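Side-chain contacts in ankyrin repeat domain protein (Legionella pneumophila subsp. pneumophila, PDB 6MCA), which is a Legionella effector, also called AnkH, with ankyrin repeats and a cysteine protease-like region, that interacts with the host LARP7 component of the 7SK snRNP complex: residues N155-L158 / I159-F163; V384-D387 / K388-L392. All blocks are in the same frame, centred on the assembly; numbering follows the deposited sequence.

Contact 1: N155-L158 / I159-F163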
loop_
_atom_site.group_PDB
_atom_site.type_symbol
_atom_site.label_atom_id
_atom_site.label_comp_id
_atom_site.label_asym_id
_atom_site.label_seq_id
_atom_site.Cartn_x
_atom_site.Cartn_y
_atom_site.Cartn_z
ATOM N N ASN A 155 4.220 -8.970 2.956
ATOM C CA ASN A 155 3.305 -10.091 3.140
ATOM C C ASN A 155 2.365 -9.858 4.316
ATOM O O ASN A 155 1.167 -10.151 4.223
ATOM C CB ASN A 155 4.096 -11.385 3.327
ATOM C CG ASN A 155 3.216 -12.554 3.723
ATOM O OD1 ASN A 155 2.588 -13.189 2.875
ATOM N ND2 ASN A 155 3.168 -12.846 5.017
ATOM N N ALA A 156 2.882 -9.329 5.429
ATOM C CA ALA A 156 2.038 -9.086 6.592
ATOM C C ALA A 156 0.985 -8.027 6.299
ATOM O O ALA A 156 -0.183 -8.186 6.677
ATOM C CB ALA A 156 2.897 -8.675 7.788
ATOM N N LYS A 157 1.372 -6.941 5.622
ATOM C CA LYS A 157 0.394 -5.916 5.269
ATOM C C LYS A 157 -0.661 -6.468 4.319
ATOM O O LYS A 157 -1.864 -6.225 4.502
ATOM C CB LYS A 157 1.101 -4.712 4.644
ATOM C CG LYS A 157 1.928 -3.895 5.621
ATOM C CD LYS A 157 1.057 -3.230 6.672
ATOM C CE LYS A 157 0.083 -2.247 6.042
ATOM N NZ LYS A 157 -0.916 -1.758 7.031
ATOM N N LEU A 158 -0.232 -7.225 3.304
ATOM C CA LEU A 158 -1.177 -7.780 2.342
ATOM C C LEU A 158 -2.140 -8.750 3.011
ATOM O O LEU A 158 -3.329 -8.781 2.680
ATOM C CB LEU A 158 -0.420 -8.466 1.204
ATOM C CG LEU A 158 -1.265 -9.019 0.056
ATOM C CD1 LEU A 158 -2.070 -7.908 -0.598
ATOM C CD2 LEU A 158 -0.385 -9.720 -0.964
ATOM N N ILE A 159 -1.650 -9.545 3.964
ATOM C CA ILE A 159 -2.522 -10.483 4.662
ATOM C C ILE A 159 -3.498 -9.739 5.562
ATOM O O ILE A 159 -4.693 -10.059 5.600
ATOM C CB ILE A 159 -1.684 -11.506 5.448
ATOM C CG1 ILE A 159 -1.255 -12.651 4.530
ATOM C CG2 ILE A 159 -2.461 -12.035 6.646
ATOM C CD1 ILE A 159 -0.436 -13.705 5.219
ATOM N N GLY A 160 -3.014 -8.735 6.296
ATOM C CA GLY A 160 -3.903 -7.960 7.145
ATOM C C GLY A 160 -5.003 -7.271 6.362
ATOM O O GLY A 160 -6.128 -7.131 6.846
ATOM N N HIS A 161 -4.697 -6.841 5.137
ATOM C CA HIS A 161 -5.717 -6.180 4.326
ATOM C C HIS A 161 -6.669 -7.185 3.682
ATOM O O HIS A 161 -7.892 -7.026 3.758
ATOM C CB HIS A 161 -5.053 -5.306 3.262
ATOM C CG HIS A 161 -4.466 -4.040 3.804
ATOM N ND1 HIS A 161 -5.120 -3.251 4.726
ATOM C CD2 HIS A 161 -3.286 -3.425 3.552
ATOM C CE1 HIS A 161 -4.368 -2.206 5.019
ATOM N NE2 HIS A 161 -3.251 -2.287 4.321
ATOM N N ARG A 162 -6.126 -8.228 3.045
ATOM C CA ARG A 162 -6.965 -9.182 2.322
ATOM C C ARG A 162 -7.887 -9.943 3.265
ATOM O O ARG A 162 -9.056 -10.186 2.940
ATOM C CB ARG A 162 -6.093 -10.159 1.535
ATOM C CG ARG A 162 -5.362 -9.545 0.358
ATOM C CD ARG A 162 -6.306 -9.226 -0.787
ATOM N NE ARG A 162 -5.571 -8.840 -1.987
ATOM C CZ ARG A 162 -6.053 -8.044 -2.935
ATOM N NH1 ARG A 162 -7.276 -7.542 -2.827
ATOM N NH2 ARG A 162 -5.307 -7.746 -3.991
ATOM N N PHE A 163 -7.381 -10.336 4.430
ATOM C CA PHE A 163 -8.167 -11.081 5.404
ATOM C C PHE A 163 -8.865 -10.181 6.415
ATOM O O PHE A 163 -9.521 -10.696 7.327
ATOM C CB PHE A 163 -7.278 -12.096 6.131
ATOM C CG PHE A 163 -6.862 -13.258 5.273
ATOM C CD1 PHE A 163 -7.715 -14.332 5.076
ATOM C CD2 PHE A 163 -5.622 -13.272 4.655
ATOM C CE1 PHE A 163 -7.337 -15.401 4.282
ATOM C CE2 PHE A 163 -5.238 -14.339 3.861
ATOM C CZ PHE A 163 -6.097 -15.404 3.675
#
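Leu158 and Arg162 form an i to i+4 contact in the buried last turns of helix 147-162, where the side chains radiate to several neighbouring elements. Leu158 CD1 lies 3.8 Å from Arg162 CG and also meets NE, so this methyl lies against the arginine chain between CG and NE. Arg162 bends at chi2 (-72°), and its guanidinium leaves the helix toward Asp387, its salt-bridge partner, and makes a cation-pi contact with Trp383. Four successive backbone bonds of alpha-helical i+4 to i type run through the segment, from Ile159 N to Asn155 O (2.9 Å) through to Arg162 N to Leu158 O (2.9 Å, 166° at the hydrogen); a fifth, Phe163 N to Ile159 O, carries the pattern to the helix end. On another side, Lys157 curls forward through bends at chi2 and chi3, bringing NZ 3.6 Å from His161 NE2. The ammonium is hydrogen-bonded to the carbonyls of Asp182 and Gly185, while the imidazole stacks on Trp349. Ile159 turns its CG1 branch back along the helix, with CG1 3.5 Å from Asn155 O, and its side chain packs on Cys395, Ile413 and Ile417.

Contact 2: V384-D387 / K388-L392; sequences VEWD and KDRAL
Val384 begins a run of i to i+3 and i to i+4 contacts within the long helix 373-399: its CG1 methyl touches Lys388 CE at 4.0 Å, while its carbonyl accepts the backbone N-H of Lys388. The lysine chain is extended beyond CG and passes the valine obliquely to reach Glu385. There Lys388 NZ forms a salt bridge with Glu385 OE1 at 3.1 Å, approaching on the syn side and close to the carboxylate plane. A bend at chi2 curls the glutamate back toward this partner; its other oxygen, OE2, pairs with Arg432, which also takes Asp389 OD1.

Trp386 follows, and its indole turns one face to the aliphatic start of Arg390. Arg390 CB stands 4.1 Å from the centroid of the six-membered ring, only 9° off the ring normal, a CH-pi contact, and CG comes within 3.9 Å of Trp386 CH2. Ring and guanidinium planes are 44° apart, so the two do not stack flat. Phe202 meets the indole edge-to-face.

Asp387 lies alongside Arg390, pointing the same way. Its OD1 takes Arg390 NH2 in a salt bridge at 2.6 Å through the syn lone pair, the oxygen somewhat tilted from the guanidinium plane, and accepts a weak bond from Arg390 NE at 3.1 Å. Bends at chi2 and chi3 curl the arginine back to this oxygen, with the carboxylate turned 53° from the guanidinium. OD2 goes to Arg162 of helix 147-162.

Both acidic side chains of the first segment are thus shared between a basic residue one turn along and an arginine of another helix. Two arginines on the buried Asp387 would be expected to stabilise its negative charge and limit rotation of its carboxylate.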
loop_
_atom_site.group_PDB
_atom_site.type_symbol
_atom_site.label_atom_id
_atom_site.label_comp_id
_atom_site.label_asym_id
_atom_site.label_seq_id
_atom_site.Cartn_x
_atom_site.Cartn_y
_atom_site.Cartn_z
ATOM N N VAL A 384 -9.478 -11.578 -5.892
ATOM C CA VAL A 384 -9.323 -11.378 -4.453
ATOM C C VAL A 384 -9.085 -12.708 -3.743
ATOM O O VAL A 384 -8.197 -12.816 -2.883
ATOM C CB VAL A 384 -10.547 -10.636 -3.885
ATOM C CG1 VAL A 384 -10.556 -10.703 -2.365
ATOM C CG2 VAL A 384 -10.544 -9.187 -4.352
ATOM N N GLU A 385 -9.860 -13.741 -4.088
ATOM C CA GLU A 385 -9.663 -15.036 -3.440
ATOM C C GLU A 385 -8.307 -15.635 -3.801
ATOM O O GLU A 385 -7.619 -16.207 -2.939
ATOM C CB GLU A 385 -10.798 -15.990 -3.813
ATOM C CG GLU A 385 -12.143 -15.630 -3.191
ATOM C CD GLU A 385 -12.088 -15.546 -1.675
ATOM O OE1 GLU A 385 -12.315 -14.446 -1.130
ATOM O OE2 GLU A 385 -11.821 -16.580 -1.028
ATOM N N TRP A 386 -7.902 -15.506 -5.070
ATOM C CA TRP A 386 -6.589 -15.987 -5.480
ATOM C C TRP A 386 -5.482 -15.288 -4.703
ATOM O O TRP A 386 -4.503 -15.924 -4.303
ATOM C CB TRP A 386 -6.400 -15.782 -6.983
ATOM C CG TRP A 386 -5.041 -16.177 -7.475
ATOM C CD1 TRP A 386 -4.678 -17.382 -8.001
ATOM C CD2 TRP A 386 -3.858 -15.366 -7.479
ATOM N NE1 TRP A 386 -3.346 -17.373 -8.334
ATOM C CE2 TRP A 386 -2.820 -16.147 -8.022
ATOM C CE3 TRP A 386 -3.578 -14.057 -7.075
ATOM C CZ2 TRP A 386 -1.522 -15.661 -8.173
ATOM C CZ3 TRP A 386 -2.291 -13.578 -7.224
ATOM C CH2 TRP A 386 -1.279 -14.377 -7.768
ATOM N N ASP A 387 -5.620 -13.978 -4.474
ATOM C CA ASP A 387 -4.578 -13.250 -3.754
ATOM C C ASP A 387 -4.541 -13.647 -2.283
ATOM O O ASP A 387 -3.458 -13.756 -1.693
ATOM C CB ASP A 387 -4.789 -11.745 -3.905
ATOM C CG ASP A 387 -3.489 -10.967 -3.836
ATOM O OD1 ASP A 387 -2.491 -11.423 -4.434
ATOM O OD2 ASP A 387 -3.462 -9.901 -3.186
ATOM N N LYS A 388 -5.713 -13.857 -1.674
ATOM C CA LYS A 388 -5.757 -14.402 -0.319
ATOM C C LYS A 388 -4.951 -15.694 -0.230
ATOM O O LYS A 388 -4.051 -15.834 0.614
ATOM C CB LYS A 388 -7.205 -14.663 0.100
ATOM C CG LYS A 388 -8.038 -13.429 0.388
ATOM C CD LYS A 388 -9.428 -13.836 0.857
ATOM C CE LYS A 388 -10.319 -12.632 1.107
ATOM N NZ LYS A 388 -11.690 -13.043 1.519
ATOM N N ASP A 389 -5.267 -16.650 -1.107
ATOM C CA ASP A 389 -4.584 -17.938 -1.061
ATOM C C ASP A 389 -3.100 -17.807 -1.395
ATOM O O ASP A 389 -2.277 -18.538 -0.835
ATOM C CB ASP A 389 -5.270 -18.927 -2.002
ATOM C CG ASP A 389 -6.646 -19.338 -1.509
ATOM O OD1 ASP A 389 -6.817 -19.490 -0.280
ATOM O OD2 ASP A 389 -7.558 -19.503 -2.347
ATOM N N ARG A 390 -2.738 -16.871 -2.274
ATOM C CA ARG A 390 -1.333 -16.668 -2.619
ATOM C C ARG A 390 -0.541 -16.166 -1.419
ATOM O O ARG A 390 0.566 -16.645 -1.149
ATOM C CB ARG A 390 -1.219 -15.686 -3.789
ATOM C CG ARG A 390 0.197 -15.497 -4.324
ATOM C CD ARG A 390 0.868 -14.252 -3.747
ATOM N NE ARG A 390 0.195 -13.017 -4.142
ATOM C CZ ARG A 390 0.724 -11.804 -4.010
ATOM N NH1 ARG A 390 1.936 -11.660 -3.490
ATOM N NH2 ARG A 390 0.042 -10.734 -4.397
ATOM N N ALA A 391 -1.090 -15.190 -0.693
ATOM C CA ALA A 391 -0.403 -14.685 0.492
ATOM C C ALA A 391 -0.285 -15.766 1.560
ATOM O O ALA A 391 0.769 -15.908 2.205
ATOM C CB ALA A 391 -1.135 -13.459 1.037
ATOM N N LEU A 392 -1.354 -16.546 1.757
ATOM C CA LEU A 392 -1.290 -17.641 2.721
ATOM C C LEU A 392 -0.215 -18.656 2.338
ATOM O O LEU A 392 0.549 -19.123 3.196
ATOM C CB LEU A 392 -2.657 -18.316 2.831
ATOM C CG LEU A 392 -2.779 -19.475 3.822
ATOM C CD1 LEU A 392 -2.322 -19.044 5.204
ATOM C CD2 LEU A 392 -4.208 -19.985 3.866
#

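How the contacts relate
Contact 1 comes first along the chain, at the end of helix 147-162, and contact 2 lies more than 200 residues later, within helix 373-399; their centres are about 10 Å apart. The two helices meet directly. Arg162 NE reaches Asp387 OD2 at 2.6 Å in a salt bridge, beside which Leu158 CD1 packs 3.6 Å from that same oxygen. Helix 188-202 touches both contacts through Ser198, whereas helix 404-421 borders contact 1 and helix 427-440 borders contact 2. The pair therefore joins the C-terminal end of helix 147-162 to helix 373-399, the long helix that leads into the C-terminal helices of the chain.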